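Local structure of conserved hypothetical protein (Sulfolobus solfataricus, 2FNA) at residues 214-217 against 218-221; 276-279 against 280-283; 146-149 against 150-153. The protein binds ADP and magnesium in a P-loop ATPase domain of the AAA+ class and probably hydrolyses ATP, its cellular role being unknown. All coordinates share one frame; numbering follows the deposited sequence.

Contact 1 (214-217 against 218-221); sequences AIEF and LRRG
E216 and R219 pair by charge, one turn apart on helix 211-225. In the R219 conformer described, one of two deposited, E216 OE2 forms a salt bridge to R219 NH2 at 2.6 Å and lies over one face of the guanidinium. The carboxylate and guanidinium planes stand 72° apart, so they do not meet as a flat two-pronged pair. The bend of E216 at chi2 (51°) and that of R219 at chi3 (67°) fold both ends onto the same side of the helix. With an alanine at E216, R219 in this conformer would probably lose its charged mate and its guanidinium would be freer to turn.

The backbone bonds are i to i+4, as in an alpha helix. R219 N donates to I215 O at 2.9 Å and G221 N to F217 O at 3.1 Å.

Apolar packing lies on another side of the helix. F217 CD2 is 4.2 Å from L218 CD2. F217 also touches the bound ADP, meets the ring of F209 and packs on L246 and T247. L218 packs on Y232, V235 and F249. The chemistry implies an amphipathic helix, its ion pair on the partly exposed side and its buried side chains on neighbouring helices.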
loop_
_atom_site.group_PDB
_atom_site.type_symbol
_atom_site.label_atom_id
_atom_site.label_comp_id
_atom_site.label_asym_id
_atom_site.label_seq_id
_atom_site.Cartn_x
_atom_site.Cartn_y
_atom_site.Cartn_z
ATOM N N ALA A 214 4.526 -15.503 13.217
ATOM C CA ALA A 214 5.458 -15.800 12.163
ATOM C C ALA A 214 5.755 -17.289 12.132
ATOM O O ALA A 214 5.722 -17.927 11.073
ATOM C CB ALA A 214 6.732 -14.991 12.356
ATOM N N ILE A 215 6.024 -17.837 13.308
ATOM C CA ILE A 215 6.301 -19.258 13.498
ATOM C C ILE A 215 5.088 -20.090 13.080
ATOM O O ILE A 215 5.228 -21.081 12.374
ATOM C CB ILE A 215 6.718 -19.537 14.986
ATOM C CG1 ILE A 215 8.131 -18.980 15.204
ATOM C CG2 ILE A 215 6.644 -21.034 15.328
ATOM C CD1 ILE A 215 8.556 -18.929 16.612
ATOM N N GLU A 216 3.899 -19.693 13.526
ATOM C CA GLU A 216 2.689 -20.401 13.145
ATOM C C GLU A 216 2.414 -20.328 11.634
ATOM O O GLU A 216 1.885 -21.267 11.072
ATOM C CB GLU A 216 1.501 -19.889 13.960
ATOM C CG GLU A 216 0.201 -20.670 13.752
ATOM C CD GLU A 216 0.355 -22.200 13.905
ATOM O OE1 GLU A 216 1.126 -22.676 14.783
ATOM O OE2 GLU A 216 -0.315 -22.920 13.130
ATOM N N PHE A 217 2.780 -19.222 10.985
ATOM C CA PHE A 217 2.608 -19.049 9.527
ATOM C C PHE A 217 3.460 -20.056 8.755
ATOM O O PHE A 217 2.998 -20.738 7.831
ATOM C CB PHE A 217 3.002 -17.605 9.147
ATOM C CG PHE A 217 3.095 -17.348 7.675
ATOM C CD1 PHE A 217 1.951 -17.348 6.899
ATOM C CD2 PHE A 217 4.319 -17.094 7.063
ATOM C CE1 PHE A 217 2.000 -17.113 5.551
ATOM C CE2 PHE A 217 4.383 -16.850 5.716
ATOM C CZ PHE A 217 3.214 -16.865 4.932
ATOM N N LEU A 218 4.720 -20.146 9.145
ATOM C CA LEU A 218 5.665 -21.060 8.502
ATOM C C LEU A 218 5.265 -22.502 8.749
ATOM O O LEU A 218 5.248 -23.302 7.819
ATOM C CB LEU A 218 7.046 -20.855 9.083
ATOM C CG LEU A 218 7.680 -19.538 8.682
ATOM C CD1 LEU A 218 8.983 -19.470 9.351
ATOM C CD2 LEU A 218 7.847 -19.460 7.161
ATOM N N ARG A 219 4.972 -22.800 10.021
ATOM C CA ARG A 219 4.495 -24.125 10.441
ATOM C C ARG A 219 3.335 -24.558 9.571
ATOM O O ARG A 219 3.305 -25.660 9.055
ATOM C CB ARG A 219 4.027 -24.123 11.910
ATOM C CG ARG A 219 3.909 -25.520 12.498
ATOM C CD ARG A 219 2.933 -25.646 13.704
ATOM N NE ARG A 219 1.477 -25.456 13.509
ATOM C CZ ARG A 219 0.752 -25.681 12.407
ATOM N NH1 ARG A 219 1.284 -26.105 11.278
ATOM N NH2 ARG A 219 -0.558 -25.463 12.428
ATOM N N ARG A 220 2.368 -23.675 9.392
ATOM C CA ARG A 220 1.225 -23.996 8.560
ATOM C C ARG A 220 1.597 -24.268 7.095
ATOM O O ARG A 220 1.051 -25.172 6.483
ATOM C CB ARG A 220 0.166 -22.911 8.651
ATOM C CG ARG A 220 -0.886 -23.095 7.601
ATOM C CD ARG A 220 -2.177 -22.411 7.898
ATOM N NE ARG A 220 -2.886 -22.273 6.630
ATOM C CZ ARG A 220 -4.021 -21.611 6.465
ATOM N NH1 ARG A 220 -4.607 -21.025 7.509
ATOM N NH2 ARG A 220 -4.564 -21.539 5.245
ATOM N N GLY A 221 2.534 -23.518 6.527
ATOM C CA GLY A 221 2.868 -23.700 5.114
ATOM C C GLY A 221 3.686 -24.948 4.865
ATOM O O GLY A 221 3.577 -25.593 3.806
#

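Contact 2 (276-279 against 280-283); sequences KEFE and NFLH
F278 meets both F281 and L282, three and four residues further along helix 259-282. Its CB carries the ring anti to the backbone N (chi1 -157°), which swings it along the helix to these two. From CG the ring splits into two sides. On one, CD1 leads to CE1, which lies 3.9 Å from F281 CD2. On the other, CD2 comes within 3.7 Å of L282 CD1. The next atom, CE2, touches L282 CD1 at 3.8 Å and L282 CD2 at 4.0 Å. The F278 and F281 rings are near parallel, with planes at 21°. They are slid so far apart, with centroids 5.5 Å from each other, that they barely overlap.

The polar side is bridged by water. Water 1 accepts from K276 NZ at 2.6 Å and donates to N280 OD1 at 2.8 Å. K276 NZ also forms a salt bridge with E68. In the backbone, L282 N bonds to F278 O.

W337 sets its ring edge-to-face with both phenylalanines. F278 also packs on helix 289-299 through Y292 and M296, and on helix 322-334 through L332. The contact thus joins helix 259-282 to the C-terminal winged helix-turn-helix region.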
loop_
_atom_site.group_PDB
_atom_site.type_symbol
_atom_site.label_atom_id
_atom_site.label_comp_id
_atom_site.label_asym_id
_atom_site.label_seq_id
_atom_site.Cartn_x
_atom_site.Cartn_y
_atom_site.Cartn_z
ATOM N N LYS A 276 15.724 -0.412 -4.103
ATOM C CA LYS A 276 15.016 0.104 -5.257
ATOM C C LYS A 276 13.865 1.023 -4.814
ATOM O O LYS A 276 13.626 2.080 -5.403
ATOM C CB LYS A 276 14.477 -1.031 -6.108
ATOM C CG LYS A 276 13.990 -0.566 -7.479
ATOM C CD LYS A 276 12.993 -1.510 -8.074
ATOM C CE LYS A 276 12.738 -1.165 -9.522
ATOM N NZ LYS A 276 12.637 0.324 -9.735
ATOM N N GLU A 277 13.149 0.593 -3.780
ATOM C CA GLU A 277 12.095 1.401 -3.168
ATOM C C GLU A 277 12.660 2.685 -2.535
ATOM O O GLU A 277 11.994 3.726 -2.502
ATOM C CB GLU A 277 11.359 0.560 -2.127
ATOM C CG GLU A 277 10.474 -0.505 -2.787
ATOM C CD GLU A 277 9.863 -1.476 -1.824
ATOM O OE1 GLU A 277 10.236 -1.488 -0.627
ATOM O OE2 GLU A 277 9.006 -2.262 -2.275
ATOM N N PHE A 278 13.873 2.634 -2.016
ATOM C CA PHE A 278 14.460 3.859 -1.525
ATOM C C PHE A 278 14.762 4.813 -2.674
ATOM O O PHE A 278 14.658 6.015 -2.513
ATOM C CB PHE A 278 15.710 3.597 -0.714
ATOM C CG PHE A 278 16.040 4.709 0.231
ATOM C CD1 PHE A 278 15.142 5.052 1.236
ATOM C CD2 PHE A 278 17.223 5.414 0.130
ATOM C CE1 PHE A 278 15.419 6.054 2.122
ATOM C CE2 PHE A 278 17.503 6.421 1.025
ATOM C CZ PHE A 278 16.583 6.733 2.030
ATOM N N GLU A 279 15.144 4.276 -3.827
ATOM C CA GLU A 279 15.367 5.102 -5.028
ATOM C C GLU A 279 14.079 5.775 -5.464
ATOM O O GLU A 279 14.113 6.931 -5.837
ATOM C CB GLU A 279 15.927 4.283 -6.189
ATOM C CG GLU A 279 17.365 3.882 -6.008
ATOM C CD GLU A 279 18.244 5.087 -5.788
ATOM O OE1 GLU A 279 18.188 6.008 -6.638
ATOM O OE2 GLU A 279 18.942 5.134 -4.746
ATOM N N ASN A 280 12.955 5.062 -5.412
ATOM C CA ASN A 280 11.648 5.690 -5.621
ATOM C C ASN A 280 11.384 6.834 -4.639
ATOM O O ASN A 280 10.905 7.895 -5.039
ATOM C CB ASN A 280 10.499 4.707 -5.498
ATOM C CG ASN A 280 10.505 3.662 -6.560
ATOM O OD1 ASN A 280 11.146 3.812 -7.583
ATOM N ND2 ASN A 280 9.762 2.601 -6.332
ATOM N N PHE A 281 11.691 6.612 -3.363
ATOM C CA PHE A 281 11.626 7.682 -2.374
ATOM C C PHE A 281 12.502 8.881 -2.719
ATOM O O PHE A 281 12.100 10.005 -2.495
ATOM C CB PHE A 281 11.979 7.163 -0.968
ATOM C CG PHE A 281 12.052 8.254 0.085
ATOM C CD1 PHE A 281 10.897 8.739 0.691
ATOM C CD2 PHE A 281 13.274 8.814 0.443
ATOM C CE1 PHE A 281 10.966 9.764 1.646
ATOM C CE2 PHE A 281 13.344 9.822 1.375
ATOM C CZ PHE A 281 12.201 10.304 1.985
ATOM N N LEU A 282 13.696 8.648 -3.244
ATOM C CA LEU A 282 14.662 9.729 -3.485
ATOM C C LEU A 282 14.404 10.485 -4.803
ATOM O O LEU A 282 15.072 11.481 -5.102
ATOM C CB LEU A 282 16.096 9.172 -3.506
ATOM C CG LEU A 282 16.651 8.604 -2.205
ATOM C CD1 LEU A 282 17.983 7.934 -2.452
ATOM C CD2 LEU A 282 16.755 9.678 -1.138
ATOM N N HIS A 283 13.467 9.969 -5.589
ATOM C CA HIS A 283 13.028 10.583 -6.818
ATOM C C HIS A 283 12.385 11.912 -6.442
ATOM O O HIS A 283 11.476 11.962 -5.600
ATOM C CB HIS A 283 12.027 9.662 -7.519
ATOM C CG HIS A 283 11.725 10.044 -8.936
ATOM N ND1 HIS A 283 10.705 9.463 -9.659
ATOM C CD2 HIS A 283 12.311 10.940 -9.766
ATOM C CE1 HIS A 283 10.688 9.974 -10.879
ATOM N NE2 HIS A 283 11.640 10.881 -10.965
HETATM O O HOH W 1 13.384 2.607 -8.776
#

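Contact 3 (146-149 against 150-153); sequences AQEL and VKLR
K151 NZ is gripped by several oxygens. E148 OE1 takes it at 2.7 Å in a salt bridge, using the syn lone pair. The backbone oxygens of F66 and R69 are further acceptors, and that of E67 is a weak one. The ammonium group therefore ties this loop to the loop before helix 74-91. The lysine runs alongside the glutamate, extended beyond CG, and its CD and CE pass E148 OE1. The glutamate is bent at chi2 (-68°), which turns its carboxylate along the chain to the lysine.

The backbone winds as a 3-10 turn, with i to i+3 bonds. V150 N donates to Q147 O at 3.2 Å and K151 N to E148 O at 3.0 Å. L152 N donates to L149 O at 2.9 Å. L152 is the centre of an inverse gamma turn.

L149 CD2 and L152 CD2 touch at 3.9 Å, with the two side chains alongside each other. Both pack on F77 of helix 74-91. L149 and V150 also touch Y186 of helix 180-186. The segment follows strand 139-144 of the central parallel sheet, packs on both helices and leads on toward helix 158-167.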
loop_
_atom_site.group_PDB
_atom_site.type_symbol
_atom_site.label_atom_id
_atom_site.label_comp_id
_atom_site.label_asym_id
_atom_site.label_seq_id
_atom_site.Cartn_x
_atom_site.Cartn_y
_atom_site.Cartn_z
ATOM N N ALA A 146 -3.500 4.517 -2.491
ATOM C CA ALA A 146 -4.171 5.759 -2.826
ATOM C C ALA A 146 -3.316 6.997 -2.629
ATOM O O ALA A 146 -3.518 7.975 -3.338
ATOM C CB ALA A 146 -5.475 5.888 -2.010
ATOM N N GLN A 147 -2.378 6.960 -1.664
ATOM C CA GLN A 147 -1.451 8.064 -1.434
ATOM C C GLN A 147 -0.614 8.443 -2.699
ATOM O O GLN A 147 -0.098 9.525 -2.779
ATOM C CB GLN A 147 -0.535 7.817 -0.211
ATOM C CG GLN A 147 0.727 6.939 -0.416
ATOM C CD GLN A 147 0.431 5.454 -0.554
ATOM O OE1 GLN A 147 -0.721 5.028 -0.559
ATOM N NE2 GLN A 147 1.465 4.671 -0.652
ATOM N N GLU A 148 -0.492 7.529 -3.667
ATOM C CA GLU A 148 0.114 7.823 -4.958
ATOM C C GLU A 148 -0.580 8.990 -5.700
ATOM O O GLU A 148 0.023 9.658 -6.519
ATOM C CB GLU A 148 0.070 6.564 -5.843
ATOM C CG GLU A 148 1.038 5.456 -5.408
ATOM C CD GLU A 148 2.517 5.811 -5.600
ATOM O OE1 GLU A 148 2.868 6.522 -6.573
ATOM O OE2 GLU A 148 3.333 5.373 -4.762
ATOM N N LEU A 149 -1.861 9.188 -5.431
ATOM C CA LEU A 149 -2.670 10.258 -6.043
ATOM C C LEU A 149 -2.253 11.649 -5.634
ATOM O O LEU A 149 -2.675 12.638 -6.231
ATOM C CB LEU A 149 -4.133 10.048 -5.688
ATOM C CG LEU A 149 -4.789 8.788 -6.257
ATOM C CD1 LEU A 149 -6.186 8.658 -5.702
ATOM C CD2 LEU A 149 -4.857 8.834 -7.765
ATOM N N VAL A 150 -1.423 11.744 -4.610
ATOM C CA VAL A 150 -0.746 12.993 -4.303
ATOM C C VAL A 150 0.008 13.522 -5.532
ATOM O O VAL A 150 0.102 14.738 -5.775
ATOM C CB VAL A 150 0.312 12.783 -3.192
ATOM C CG1 VAL A 150 1.184 13.988 -3.073
ATOM C CG2 VAL A 150 -0.349 12.498 -1.857
ATOM N N LYS A 151 0.571 12.584 -6.273
ATOM C CA LYS A 151 1.312 12.875 -7.516
ATOM C C LYS A 151 0.405 13.290 -8.660
ATOM O O LYS A 151 0.869 13.830 -9.655
ATOM C CB LYS A 151 2.078 11.636 -7.933
ATOM C CG LYS A 151 3.130 11.169 -6.953
ATOM C CD LYS A 151 3.537 9.740 -7.287
ATOM C CE LYS A 151 4.664 9.228 -6.392
ATOM N NZ LYS A 151 5.133 7.891 -6.881
ATOM N N LEU A 152 -0.891 13.030 -8.535
ATOM C CA LEU A 152 -1.856 13.463 -9.541
ATOM C C LEU A 152 -2.277 14.952 -9.304
ATOM O O LEU A 152 -3.424 15.265 -8.943
ATOM C CB LEU A 152 -3.052 12.517 -9.525
ATOM C CG LEU A 152 -4.161 12.695 -10.571
ATOM C CD1 LEU A 152 -3.736 12.251 -11.938
ATOM C CD2 LEU A 152 -5.378 11.911 -10.159
ATOM N N ARG A 153 -1.330 15.847 -9.564
ATOM C CA ARG A 153 -1.367 17.225 -9.091
ATOM C C ARG A 153 -2.393 18.069 -9.780
ATOM O O ARG A 153 -2.831 19.079 -9.226
ATOM C CB ARG A 153 -0.032 17.915 -9.314
ATOM C CG ARG A 153 1.185 17.227 -8.776
ATOM C CD ARG A 153 1.507 17.641 -7.367
ATOM N NE ARG A 153 2.633 16.863 -6.864
ATOM C CZ ARG A 153 2.920 16.692 -5.573
ATOM N NH1 ARG A 153 2.157 17.215 -4.618
ATOM N NH2 ARG A 153 3.973 15.970 -5.238
#

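All three contacts are local, but they hold different elements. Contact 3 is the most buried and follows a strand of the central sheet. Contacts 1 and 2 are partly buried and lie on separate helices. The nearest atoms of contacts 2 and 3 are about 6 Å apart, whereas contacts 1 and 3 lie on opposite sides of the chain's centre, about 36 Å between centres. Contacts 1 and 3 each pair charges directly over three residues; contact 2 instead bridges its polar groups by water and relies on aromatic packing. The bound ADP touches contact 1, while the side chains of E277 in contact 2 and Q147 in contact 3 stay about 8 to 10 Å from nucleotide and magnesium.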